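Local atomic coordinates of viral CASP8 and FADD-like apoptosis regulator (PDB entry 2BBR), a protein that blocks death-receptor-induced apoptosis by interfering with caspase-8 recruitment and activation at the death-inducing signaling complex, and suppresses host NF-kappa-B activation. Residues Cys47-Ser50 with Lys54-Leu57; Thr94-Leu99 with Ala142-Gly147; Arg116-Asn121 with Leu161-Arg166. All blocks are in the same frame, centred on the assembly; numbering follows the deposited sequence.

In the fold
From the N terminus, interaction 1 comes first and closes the shortest loop: three residues separate its segments, and it joins the end of helix 42-51 to the turn leading into helix 57-66 in the first death effector domain. Interactions 2 and 3 follow in the second domain. Their segments alternate along the chain (94-99, 116-121, 142-147, 161-166), so the two loops cross, linking helix 95-104 to helix 136-145 and helix 109-122 to helix 155-163. Interactions 2 and 3 touch where Leu143 CD2 packs on Ala119 CB at 4.1 Å. Interaction 1 lies apart, its centre about 21 Å from that of interaction 2 and about 35 Å from that of interaction 3.

Interaction 1 (Cys47-Ser50 with Lys54-Leu57); sequences CSLS and KLTL
The contact belongs to the turn that carries the chain from helix 42-51 to helix 57-66 in the first death effector domain, and its polar centre is the carbonyl of Leu49, met by two successive backbone N-H groups of Lys54 and Leu55. Lys54 N lies 2.8 Å from Leu49 O, and the N-H points almost straight at the oxygen (173°), although the donor is tilted 29° from the carbonyl plane. The bond from Leu55 N to the same Leu49 O is weak, at 3.5 Å. One carbonyl thus takes one good and one weak bond from the returning chain, which ties the turn back to the last turn of the helix.

Beside this polar point lies an apolar one. Leu55 points its CB toward the helix, meeting Leu49 CB at 3.8 Å, and the two leucine side chains cross at about a right angle. Leu55 CG stands anti to the backbone N (chi1 -163°), which carries the branch to the helix, where CD1 rests against Leu49 CD1 at 3.9 Å and CD2 comes within 3.0 Å of Ser50 OG, a tight packing contact. The polar partner of that hydroxyl is the carbonyl O of Leu46, one turn back, to which Ser50 OG is hydrogen-bonded. In the helical bundle of this death-fold domain, the leucine pair faces inward between helices: Leu49 also touches Met63 and Leu55 touches Leu60 of helix 57-66, with Leu13 of helix 10-17 on Leu55 as well. Lys54 lays its CB near Leu49 CD2, 4.1 Å away, before its extended chain leads the amino group away from the helix. Leu55 is the centre of an inverse gamma turn, after which Thr56, at the N-cap position, starts helix 57-66 by bonding Ala59 N through OG1.

Interaction 2 (Thr94-Leu99 with Ala142-Gly147); sequences TRYRKL and ALENVG. With AZI (azide ion), chain B.
The Glu144 carboxylate meets the Tyr96 ring at its edge, where OE2 lies in the ring plane, and the Arg97 guanidinium, whose in-plane edge partner is Glu144 OE1. One face of that guanidinium is covered by Tyr96 CE2, 3.6 Å above the plane and over its centre. Ring and carboxylate planes stand 54° apart; guanidinium and carboxylate, 41°.

Tyr96 OH donates to Glu144 OE2 over 2.7 Å, arriving from above the carboxylate plane. In the salt bridge, Arg97 NH2 reaches Glu144 OE1 on its syn side at 3.0 Å with a fairly straight N-H (160°), whereas Arg97 NH1 to Glu144 OE2 is short, 2.6 Å, but strongly bent and weak. A bend of the arginine chain at chi2 brings the guanidinium beside the tyrosine. Arg97 NH2 also pairs with Asp34, and Phe30 makes a cation-pi contact, so this arginine of the second death effector domain also binds the first.

On the same helix, Arg95 NH1 bonds N3 of an azide, probably from the crystallisation liquor, at 3.2 Å, and Lys98 NZ makes a weak bond to azide N2; Lys98 is also paired with Glu62.

Two carboxylates around one buried guanidinium would balance its charge, and the phenol and arginine together would probably keep Glu144 ionised.

Interaction 3 (Arg116-Asn121 with Leu161-Arg166); sequences RLFACN and LRTLRR
Phe118 and Thr163 approach from opposite directions, and the methyl of the threonine meets the ring: Thr163 CG2 lies 3.7 Å from Phe118 CZ. The approach is an off-centre CH-pi contact, with CG2 4.1 Å from the ring centroid and 30° off the ring normal. Beside it, Phe118 CE2 packs against Leu164 CB at 4.3 Å. No hydrogen bond crosses between the segments; Phe118 CE2 also passes 4.1 Å from Leu164 N.

The threonine's rotation puts the methyl there: CG2 stands anti to the backbone N, while OG1 (chi1 -60°) turns back to bond the carbonyl O of Asp159, one turn earlier in helix 155-163. The hydroxyl is thereby occupied inside its own helix and the methyl is presented to the phenylalanine. In the helical bundle of the second death effector domain, this joins helix 109-122 to the C-terminal end of helix 155-163 at the surface, and Leu164 also touches Glu111 and Ala114 of helix 109-122.

Further out, a Schellman motif ends the helix, with Arg165 at positive phi (77°) and backbone bonds of 2.9 Å from Arg166 N to Leu161 O and 2.8 Å from Arg165 N to Arg162 O. Arg166, the N-cap residue of helix 167-187, forms salt bridges with Glu111 and Asp168.

Interaction 1 (Cys47-Ser50 with Lys54-Leu57)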
ATOM      1  N   CYS A  47     -12.360  11.443   0.743  1.00 19.92           N
ATOM      2  CA  CYS A  47     -13.279  12.314   0.023  1.00 19.45           C
ATOM      3  C   CYS A  47     -13.052  12.152  -1.474  1.00 17.95           C
ATOM      4  O   CYS A  47     -14.000  12.092  -2.254  1.00 16.11           O
ATOM      5  CB  CYS A  47     -13.066  13.773   0.433  1.00 21.86           C
ATOM      6  SG  CYS A  47     -13.477  14.130   2.165  1.00 29.48           S
ATOM      7  N   SER A  48     -11.786  12.077  -1.873  1.00 15.99           N
ATOM      8  CA  SER A  48     -11.451  11.911  -3.277  1.00 15.23           C
ATOM      9  C   SER A  48     -11.995  10.581  -3.797  1.00 13.90           C
ATOM     10  O   SER A  48     -12.545  10.514  -4.895  1.00 13.91           O
ATOM     11  CB  SER A  48      -9.937  11.961  -3.471  1.00 16.39           C
ATOM     12  OG  SER A  48      -9.615  11.850  -4.844  1.00 16.40           O
ATOM     13  N   LEU A  49     -11.839   9.521  -3.008  1.00 13.66           N
ATOM     14  CA  LEU A  49     -12.341   8.215  -3.416  1.00 13.68           C
ATOM     15  C   LEU A  49     -13.862   8.240  -3.502  1.00 13.96           C
ATOM     16  O   LEU A  49     -14.447   7.632  -4.391  1.00 13.54           O
ATOM     17  CB  LEU A  49     -11.889   7.128  -2.438  1.00 14.74           C
ATOM     18  CG  LEU A  49     -10.388   6.830  -2.391  1.00 15.26           C
ATOM     19  CD1 LEU A  49     -10.139   5.693  -1.412  1.00 17.31           C
ATOM     20  CD2 LEU A  49      -9.880   6.452  -3.776  1.00 15.89           C
ATOM     21  N   SER A  50     -14.500   8.952  -2.578  1.00 14.46           N
ATOM     22  CA  SER A  50     -15.956   9.057  -2.572  1.00 16.30           C
ATOM     23  C   SER A  50     -16.440   9.728  -3.857  1.00 14.99           C
ATOM     24  O   SER A  50     -17.415   9.298  -4.469  1.00 15.24           O
ATOM     25  CB  SER A  50     -16.421   9.867  -1.360  1.00 16.94           C
ATOM     26  OG  SER A  50     -16.014   9.251  -0.152  1.00 23.32           O
ATOM     27  N   LYS A  54     -15.155   5.133  -5.546  1.00 14.09           N
ATOM     28  CA  LYS A  54     -14.183   4.057  -5.409  1.00 14.55           C
ATOM     29  C   LYS A  54     -14.124   3.635  -3.949  1.00 13.60           C
ATOM     30  O   LYS A  54     -13.500   2.631  -3.608  1.00 14.27           O
ATOM     31  CB  LYS A  54     -12.794   4.519  -5.860  1.00 15.66           C
ATOM     32  CG  LYS A  54     -12.672   4.775  -7.350  1.00 18.75           C
ATOM     33  CD  LYS A  54     -11.269   5.243  -7.710  1.00 18.56           C
ATOM     34  CE  LYS A  54     -11.140   5.514  -9.202  1.00 21.91           C
ATOM     35  NZ  LYS A  54      -9.780   6.003  -9.554  1.00 23.64           N
ATOM     36  N   LEU A  55     -14.784   4.408  -3.089  1.00 14.89           N
ATOM     37  CA  LEU A  55     -14.803   4.134  -1.657  1.00 16.60           C
ATOM     38  C   LEU A  55     -15.952   3.188  -1.330  1.00 15.97           C
ATOM     39  O   LEU A  55     -16.952   3.577  -0.725  1.00 18.83           O
ATOM     40  CB  LEU A  55     -14.950   5.449  -0.886  1.00 19.28           C
ATOM     41  CG  LEU A  55     -14.602   5.476   0.603  1.00 21.38           C
ATOM     42  CD1 LEU A  55     -13.201   4.931   0.821  1.00 22.98           C
ATOM     43  CD2 LEU A  55     -14.696   6.906   1.105  1.00 23.18           C
ATOM     44  N   THR A  56     -15.789   1.935  -1.741  1.00 15.07           N
ATOM     45  CA  THR A  56     -16.790   0.902  -1.535  1.00 13.04           C
ATOM     46  C   THR A  56     -16.541   0.103  -0.263  1.00 13.15           C
ATOM     47  O   THR A  56     -15.516   0.260   0.399  1.00 12.01           O
ATOM     48  CB  THR A  56     -16.781  -0.088  -2.700  1.00 12.96           C
ATOM     49  OG1 THR A  56     -15.493  -0.716  -2.767  1.00 13.91           O
ATOM     50  CG2 THR A  56     -17.060   0.630  -4.012  1.00 15.26           C
ATOM     51  N   LEU A  57     -17.497  -0.754   0.072  1.00 13.16           N
ATOM     52  CA  LEU A  57     -17.378  -1.616   1.238  1.00 13.47           C
ATOM     53  C   LEU A  57     -16.112  -2.455   1.067  1.00 12.63           C
ATOM     54  O   LEU A  57     -15.302  -2.576   1.986  1.00 12.27           O
ATOM     55  CB  LEU A  57     -18.611  -2.521   1.335  1.00 17.37           C
ATOM     56  CG  LEU A  57     -18.671  -3.651   2.372  1.00 19.02           C
ATOM     57  CD1 LEU A  57     -17.796  -4.812   1.951  1.00 21.94           C
ATOM     58  CD2 LEU A  57     -18.253  -3.119   3.718  1.00 19.66           C
TER

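Interaction 2 (Thr94-Leu99 with Ala142-Gly147)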
ATOM      1  N   THR A  94      -4.566  -1.887  -5.678  1.00 10.03           N
ATOM      2  CA  THR A  94      -3.738  -2.758  -6.497  1.00 10.22           C
ATOM      3  C   THR A  94      -2.845  -3.666  -5.670  1.00  9.61           C
ATOM      4  O   THR A  94      -2.482  -3.346  -4.535  1.00  9.57           O
ATOM      5  CB  THR A  94      -2.845  -1.938  -7.448  1.00 10.60           C
ATOM      6  OG1 THR A  94      -1.936  -1.141  -6.677  1.00 10.78           O
ATOM      7  CG2 THR A  94      -3.696  -1.034  -8.335  1.00 11.93           C
ATOM      8  N   ARG A  95      -2.501  -4.810  -6.246  1.00  9.68           N
ATOM      9  CA  ARG A  95      -1.620  -5.748  -5.577  1.00 10.08           C
ATOM     10  C   ARG A  95      -0.279  -5.061  -5.304  1.00  8.69           C
ATOM     11  O   ARG A  95       0.339  -5.286  -4.265  1.00  9.74           O
ATOM     12  CB  ARG A  95      -1.429  -6.993  -6.444  1.00 11.63           C
ATOM     13  CG  ARG A  95      -0.351  -7.953  -5.971  1.00 11.83           C
ATOM     14  CD  ARG A  95      -0.527  -8.408  -4.535  1.00 15.83           C
ATOM     15  NE  ARG A  95       0.465  -9.434  -4.226  1.00 16.46           N
ATOM     16  CZ  ARG A  95       0.800  -9.817  -3.001  1.00 17.00           C
ATOM     17  NH1 ARG A  95       0.223  -9.261  -1.946  1.00 17.42           N
ATOM     18  NH2 ARG A  95       1.725 -10.755  -2.836  1.00 19.27           N
ATOM     19  N   TYR A  96       0.158  -4.210  -6.228  1.00  9.50           N
ATOM     20  CA  TYR A  96       1.416  -3.491  -6.054  1.00  9.35           C
ATOM     21  C   TYR A  96       1.435  -2.695  -4.750  1.00  9.41           C
ATOM     22  O   TYR A  96       2.342  -2.851  -3.931  1.00  9.54           O
ATOM     23  CB  TYR A  96       1.658  -2.536  -7.232  1.00  9.76           C
ATOM     24  CG  TYR A  96       2.796  -1.563  -7.011  1.00 10.01           C
ATOM     25  CD1 TYR A  96       4.107  -2.011  -6.855  1.00 11.50           C
ATOM     26  CD2 TYR A  96       2.555  -0.195  -6.938  1.00  9.91           C
ATOM     27  CE1 TYR A  96       5.150  -1.121  -6.628  1.00 11.85           C
ATOM     28  CE2 TYR A  96       3.591   0.706  -6.710  1.00 11.43           C
ATOM     29  CZ  TYR A  96       4.886   0.235  -6.556  1.00 12.17           C
ATOM     30  OH  TYR A  96       5.916   1.118  -6.330  1.00 13.41           O
ATOM     31  N   ARG A  97       0.434  -1.846  -4.548  1.00  8.95           N
ATOM     32  CA  ARG A  97       0.390  -1.021  -3.346  1.00  9.81           C
ATOM     33  C   ARG A  97       0.197  -1.840  -2.075  1.00  8.33           C
ATOM     34  O   ARG A  97       0.841  -1.583  -1.057  1.00  9.32           O
ATOM     35  CB  ARG A  97      -0.730   0.021  -3.459  1.00 11.69           C
ATOM     36  CG  ARG A  97      -0.613   0.982  -4.635  1.00 15.59           C
ATOM     37  CD  ARG A  97       0.251   2.182  -4.312  1.00 16.59           C
ATOM     38  NE  ARG A  97       0.498   2.992  -5.501  1.00 14.15           N
ATOM     39  CZ  ARG A  97       1.620   3.669  -5.704  1.00 12.07           C
ATOM     40  NH1 ARG A  97       2.577   3.631  -4.787  1.00 11.89           N
ATOM     41  NH2 ARG A  97       1.801   4.336  -6.835  1.00 11.42           N
ATOM     42  N   LYS A  98      -0.702  -2.814  -2.122  1.00  8.73           N
ATOM     43  CA  LYS A  98      -0.946  -3.639  -0.946  1.00  8.55           C
ATOM     44  C   LYS A  98       0.302  -4.433  -0.566  1.00  8.78           C
ATOM     45  O   LYS A  98       0.644  -4.542   0.615  1.00  9.45           O
ATOM     46  CB  LYS A  98      -2.134  -4.569  -1.194  1.00  9.48           C
ATOM     47  CG  LYS A  98      -3.467  -3.827  -1.269  1.00  8.86           C
ATOM     48  CD  LYS A  98      -4.640  -4.762  -1.516  1.00  9.91           C
ATOM     49  CE  LYS A  98      -4.685  -5.246  -2.956  1.00 10.28           C
ATOM     50  NZ  LYS A  98      -5.694  -6.327  -3.131  1.00 12.24           N
ATOM     51  N   LEU A  99       0.993  -4.975  -1.565  1.00  8.99           N
ATOM     52  CA  LEU A  99       2.208  -5.740  -1.313  1.00  9.14           C
ATOM     53  C   LEU A  99       3.285  -4.876  -0.673  1.00  7.95           C
ATOM     54  O   LEU A  99       3.955  -5.304   0.265  1.00 10.12           O
ATOM     55  CB  LEU A  99       2.746  -6.339  -2.614  1.00 10.99           C
ATOM     56  CG  LEU A  99       4.082  -7.087  -2.523  1.00 11.39           C
ATOM     57  CD1 LEU A  99       3.999  -8.203  -1.491  1.00 13.92           C
ATOM     58  CD2 LEU A  99       4.434  -7.659  -3.885  1.00 12.82           C
ATOM     59  N   ALA A 142       9.653   7.429  -2.998  1.00  9.96           N
ATOM     60  CA  ALA A 142      10.858   8.132  -3.427  1.00 10.14           C
ATOM     61  C   ALA A 142      11.471   7.433  -4.642  1.00  9.39           C
ATOM     62  O   ALA A 142      11.901   8.086  -5.596  1.00  9.80           O
ATOM     63  CB  ALA A 142      11.863   8.201  -2.288  1.00 11.78           C
ATOM     64  N   LEU A 143      11.514   6.105  -4.606  1.00  9.28           N
ATOM     65  CA  LEU A 143      12.053   5.340  -5.726  1.00  9.70           C
ATOM     66  C   LEU A 143      11.159   5.504  -6.953  1.00  9.17           C
ATOM     67  O   LEU A 143      11.652   5.625  -8.074  1.00 10.24           O
ATOM     68  CB  LEU A 143      12.163   3.857  -5.354  1.00  9.90           C
ATOM     69  CG  LEU A 143      13.229   3.501  -4.312  1.00 10.91           C
ATOM     70  CD1 LEU A 143      12.979   2.098  -3.783  1.00 12.13           C
ATOM     71  CD2 LEU A 143      14.620   3.615  -4.916  1.00 12.63           C
ATOM     72  N   GLU A 144       9.846   5.512  -6.741  1.00  8.71           N
ATOM     73  CA  GLU A 144       8.899   5.687  -7.839  1.00  9.47           C
ATOM     74  C   GLU A 144       9.078   7.050  -8.489  1.00  9.89           C
ATOM     75  O   GLU A 144       9.040   7.183  -9.711  1.00 10.04           O
ATOM     76  CB  GLU A 144       7.457   5.636  -7.331  1.00 10.66           C
ATOM     77  CG  GLU A 144       6.845   4.273  -7.137  1.00 12.47           C
ATOM     78  CD  GLU A 144       5.388   4.377  -6.718  1.00 11.55           C
ATOM     79  OE1 GLU A 144       4.663   5.225  -7.290  1.00 14.16           O
ATOM     80  OE2 GLU A 144       4.973   3.614  -5.826  1.00 13.07           O
ATOM     81  N   ASN A 145       9.260   8.067  -7.657  1.00  9.83           N
ATOM     82  CA  ASN A 145       9.369   9.426  -8.151  1.00 10.32           C
ATOM     83  C   ASN A 145      10.561   9.724  -9.044  1.00 10.49           C
ATOM     84  O   ASN A 145      10.529  10.700  -9.798  1.00 11.74           O
ATOM     85  CB  ASN A 145       9.281  10.415  -6.982  1.00 10.55           C
ATOM     86  CG  ASN A 145       7.901  10.428  -6.347  1.00 10.34           C
ATOM     87  OD1 ASN A 145       6.924  10.005  -6.968  1.00 11.43           O
ATOM     88  ND2 ASN A 145       7.808  10.927  -5.117  1.00 12.24           N
ATOM     89  N   VAL A 146      11.599   8.895  -8.976  1.00 11.04           N
ATOM     90  CA  VAL A 146      12.759   9.081  -9.843  1.00 12.18           C
ATOM     91  C   VAL A 146      12.796   7.993 -10.919  1.00 12.72           C
ATOM     92  O   VAL A 146      13.757   7.894 -11.683  1.00 14.98           O
ATOM     93  CB  VAL A 146      14.095   9.078  -9.056  1.00 14.12           C
ATOM     94  CG1 VAL A 146      14.113  10.228  -8.062  1.00 14.55           C
ATOM     95  CG2 VAL A 146      14.295   7.750  -8.354  1.00 14.19           C
ATOM     96  N   GLY A 147      11.745   7.179 -10.972  1.00 11.76           N
ATOM     97  CA  GLY A 147      11.656   6.139 -11.982  1.00 12.88           C
ATOM     98  C   GLY A 147      12.379   4.829 -11.740  1.00 11.95           C
ATOM     99  O   GLY A 147      12.530   4.037 -12.673  1.00 13.68           O
TER
HETATM  100  N1  AZI B 201      -4.769  -8.801  -1.307  1.00 11.17           N
HETATM  101  N2  AZI B 201      -3.732  -8.289  -1.505  1.00 12.24           N
HETATM  102  N3  AZI B 201      -2.673  -7.844  -1.695  1.00 19.41           N

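Interaction 3 (Arg116-Asn121 with Leu161-Arg166)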
ATOM      1  N   ARG A 116      17.306   2.239   2.935  1.00 11.75           N
ATOM      2  CA  ARG A 116      17.376   3.652   2.576  1.00 11.50           C
ATOM      3  C   ARG A 116      18.792   3.997   2.122  1.00 12.18           C
ATOM      4  O   ARG A 116      18.982   4.770   1.186  1.00 13.23           O
ATOM      5  CB  ARG A 116      16.978   4.544   3.758  1.00 12.82           C
ATOM      6  CG  ARG A 116      15.509   4.451   4.153  1.00 13.48           C
ATOM      7  CD  ARG A 116      15.134   5.593   5.095  1.00 15.80           C
ATOM      8  NE  ARG A 116      15.990   5.618   6.278  1.00 16.50           N
ATOM      9  CZ  ARG A 116      15.635   5.164   7.475  1.00 16.60           C
ATOM     10  NH1 ARG A 116      14.431   4.649   7.667  1.00 17.50           N
ATOM     11  NH2 ARG A 116      16.497   5.214   8.480  1.00 15.99           N
ATOM     12  N   LEU A 117      19.784   3.415   2.790  1.00 12.74           N
ATOM     13  CA  LEU A 117      21.176   3.655   2.435  1.00 14.10           C
ATOM     14  C   LEU A 117      21.491   3.045   1.067  1.00 13.30           C
ATOM     15  O   LEU A 117      22.199   3.653   0.265  1.00 14.51           O
ATOM     16  CB  LEU A 117      22.105   3.080   3.509  1.00 16.08           C
ATOM     17  CG  LEU A 117      21.967   3.709   4.901  1.00 19.98           C
ATOM     18  CD1 LEU A 117      22.976   3.086   5.854  1.00 21.67           C
ATOM     19  CD2 LEU A 117      22.188   5.214   4.811  1.00 22.41           C
ATOM     20  N   PHE A 118      20.964   1.850   0.799  1.00 13.56           N
ATOM     21  CA  PHE A 118      21.193   1.206  -0.496  1.00 14.52           C
ATOM     22  C   PHE A 118      20.628   2.094  -1.596  1.00 14.01           C
ATOM     23  O   PHE A 118      21.248   2.282  -2.643  1.00 14.34           O
ATOM     24  CB  PHE A 118      20.492  -0.158  -0.596  1.00 15.19           C
ATOM     25  CG  PHE A 118      21.023  -1.206   0.342  1.00 15.18           C
ATOM     26  CD1 PHE A 118      22.302  -1.120   0.883  1.00 15.74           C
ATOM     27  CD2 PHE A 118      20.238  -2.311   0.660  1.00 16.65           C
ATOM     28  CE1 PHE A 118      22.788  -2.121   1.726  1.00 17.76           C
ATOM     29  CE2 PHE A 118      20.713  -3.314   1.498  1.00 18.65           C
ATOM     30  CZ  PHE A 118      21.991  -3.219   2.033  1.00 18.74           C
ATOM     31  N   ALA A 119      19.435   2.633  -1.358  1.00 13.57           N
ATOM     32  CA  ALA A 119      18.780   3.493  -2.334  1.00 12.32           C
ATOM     33  C   ALA A 119      19.596   4.744  -2.633  1.00 12.58           C
ATOM     34  O   ALA A 119      19.772   5.119  -3.793  1.00 13.45           O
ATOM     35  CB  ALA A 119      17.390   3.883  -1.840  1.00 13.70           C
ATOM     36  N   CYS A 120      20.086   5.394  -1.582  1.00 13.73           N
ATOM     37  CA  CYS A 120      20.872   6.608  -1.753  1.00 13.69           C
ATOM     38  C   CYS A 120      22.222   6.344  -2.421  1.00 14.53           C
ATOM     39  O   CYS A 120      22.789   7.236  -3.049  1.00 16.31           O
ATOM     40  CB  CYS A 120      21.053   7.315  -0.405  1.00 14.54           C
ATOM     41  SG  CYS A 120      19.499   8.004   0.247  1.00 16.56           S
ATOM     42  N   ASN A 121      22.736   5.125  -2.291  1.00 15.32           N
ATOM     43  CA  ASN A 121      23.999   4.774  -2.933  1.00 16.32           C
ATOM     44  C   ASN A 121      23.744   4.543  -4.419  1.00 17.05           C
ATOM     45  O   ASN A 121      24.580   4.875  -5.258  1.00 18.11           O
ATOM     46  CB  ASN A 121      24.615   3.520  -2.307  1.00 17.94           C
ATOM     47  CG  ASN A 121      25.344   3.816  -1.012  1.00 18.14           C
ATOM     48  OD1 ASN A 121      25.965   4.870  -0.867  1.00 20.63           O
ATOM     49  ND2 ASN A 121      25.292   2.883  -0.071  1.00 19.87           N
ATOM     50  N   LEU A 161      16.404  -5.926  -1.415  1.00  9.96           N
ATOM     51  CA  LEU A 161      16.025  -6.893  -0.397  1.00 10.54           C
ATOM     52  C   LEU A 161      16.953  -8.108  -0.428  1.00 10.69           C
ATOM     53  O   LEU A 161      17.269  -8.684   0.616  1.00 11.19           O
ATOM     54  CB  LEU A 161      14.566  -7.310  -0.598  1.00 10.05           C
ATOM     55  CG  LEU A 161      13.559  -6.187  -0.306  1.00 10.98           C
ATOM     56  CD1 LEU A 161      12.204  -6.520  -0.909  1.00 11.62           C
ATOM     57  CD2 LEU A 161      13.452  -5.983   1.203  1.00 11.56           C
ATOM     58  N   ARG A 162      17.394  -8.493  -1.623  1.00 10.82           N
ATOM     59  CA  ARG A 162      18.305  -9.626  -1.751  1.00 11.69           C
ATOM     60  C   ARG A 162      19.639  -9.279  -1.085  1.00 12.11           C
ATOM     61  O   ARG A 162      20.220 -10.096  -0.374  1.00 12.72           O
ATOM     62  CB  ARG A 162      18.539  -9.972  -3.224  1.00 11.81           C
ATOM     63  CG  ARG A 162      19.350 -11.247  -3.416  1.00 13.95           C
ATOM     64  CD  ARG A 162      19.642 -11.549  -4.882  1.00 14.50           C
ATOM     65  NE  ARG A 162      18.425 -11.709  -5.673  1.00 16.93           N
ATOM     66  CZ  ARG A 162      17.964 -10.807  -6.533  1.00 16.36           C
ATOM     67  NH1 ARG A 162      18.617  -9.670  -6.721  1.00 18.01           N
ATOM     68  NH2 ARG A 162      16.844 -11.043  -7.203  1.00 19.57           N
ATOM     69  N   THR A 163      20.111  -8.055  -1.304  1.00 12.53           N
ATOM     70  CA  THR A 163      21.366  -7.600  -0.716  1.00 13.50           C
ATOM     71  C   THR A 163      21.272  -7.648   0.806  1.00 14.14           C
ATOM     72  O   THR A 163      22.247  -7.954   1.495  1.00 15.47           O
ATOM     73  CB  THR A 163      21.682  -6.158  -1.152  1.00 14.28           C
ATOM     74  OG1 THR A 163      21.789  -6.107  -2.580  1.00 15.87           O
ATOM     75  CG2 THR A 163      22.992  -5.684  -0.526  1.00 16.11           C
ATOM     76  N   LEU A 164      20.086  -7.340   1.317  1.00 13.69           N
ATOM     77  CA  LEU A 164      19.814  -7.339   2.750  1.00 13.51           C
ATOM     78  C   LEU A 164      19.734  -8.773   3.277  1.00 12.15           C
ATOM     79  O   LEU A 164      19.695  -9.002   4.489  1.00 13.71           O
ATOM     80  CB  LEU A 164      18.486  -6.619   3.008  1.00 16.34           C
ATOM     81  CG  LEU A 164      18.001  -6.457   4.448  1.00 17.19           C
ATOM     82  CD1 LEU A 164      18.975  -5.579   5.220  1.00 20.32           C
ATOM     83  CD2 LEU A 164      16.604  -5.840   4.445  1.00 18.85           C
ATOM     84  N   ARG A 165      19.712  -9.722   2.346  1.00 12.48           N
ATOM     85  CA  ARG A 165      19.610 -11.149   2.631  1.00 13.38           C
ATOM     86  C   ARG A 165      18.196 -11.583   3.000  1.00 12.87           C
ATOM     87  O   ARG A 165      17.990 -12.684   3.510  1.00 15.97           O
ATOM     88  CB  ARG A 165      20.613 -11.577   3.710  1.00 15.90           C
ATOM     89  CG  ARG A 165      22.047 -11.591   3.196  1.00 17.95           C
ATOM     90  CD  ARG A 165      22.999 -12.308   4.140  1.00 20.17           C
ATOM     91  NE  ARG A 165      23.870 -11.381   4.858  1.00 28.12           N
ATOM     92  CZ  ARG A 165      23.452 -10.506   5.766  1.00 29.23           C
ATOM     93  NH1 ARG A 165      22.165 -10.428   6.078  1.00 32.17           N
ATOM     94  NH2 ARG A 165      24.323  -9.705   6.363  1.00 31.14           N
ATOM     95  N   ARG A 166      17.222 -10.715   2.736  1.00 11.67           N
ATOM     96  CA  ARG A 166      15.827 -11.051   2.988  1.00 10.97           C
ATOM     97  C   ARG A 166      15.293 -11.643   1.687  1.00 10.95           C
ATOM     98  O   ARG A 166      14.477 -11.039   0.980  1.00 11.10           O
ATOM     99  CB  ARG A 166      15.014  -9.814   3.392  1.00 10.48           C
ATOM    100  CG  ARG A 166      15.263  -9.347   4.826  1.00 12.23           C
ATOM    101  CD  ARG A 166      14.964 -10.456   5.830  1.00 12.02           C
ATOM    102  NE  ARG A 166      13.568 -10.883   5.805  1.00 12.34           N
ATOM    103  CZ  ARG A 166      12.591 -10.306   6.497  1.00 11.32           C
ATOM    104  NH1 ARG A 166      12.855  -9.268   7.279  1.00 14.12           N
ATOM    105  NH2 ARG A 166      11.350 -10.769   6.406  1.00 13.88           N
TER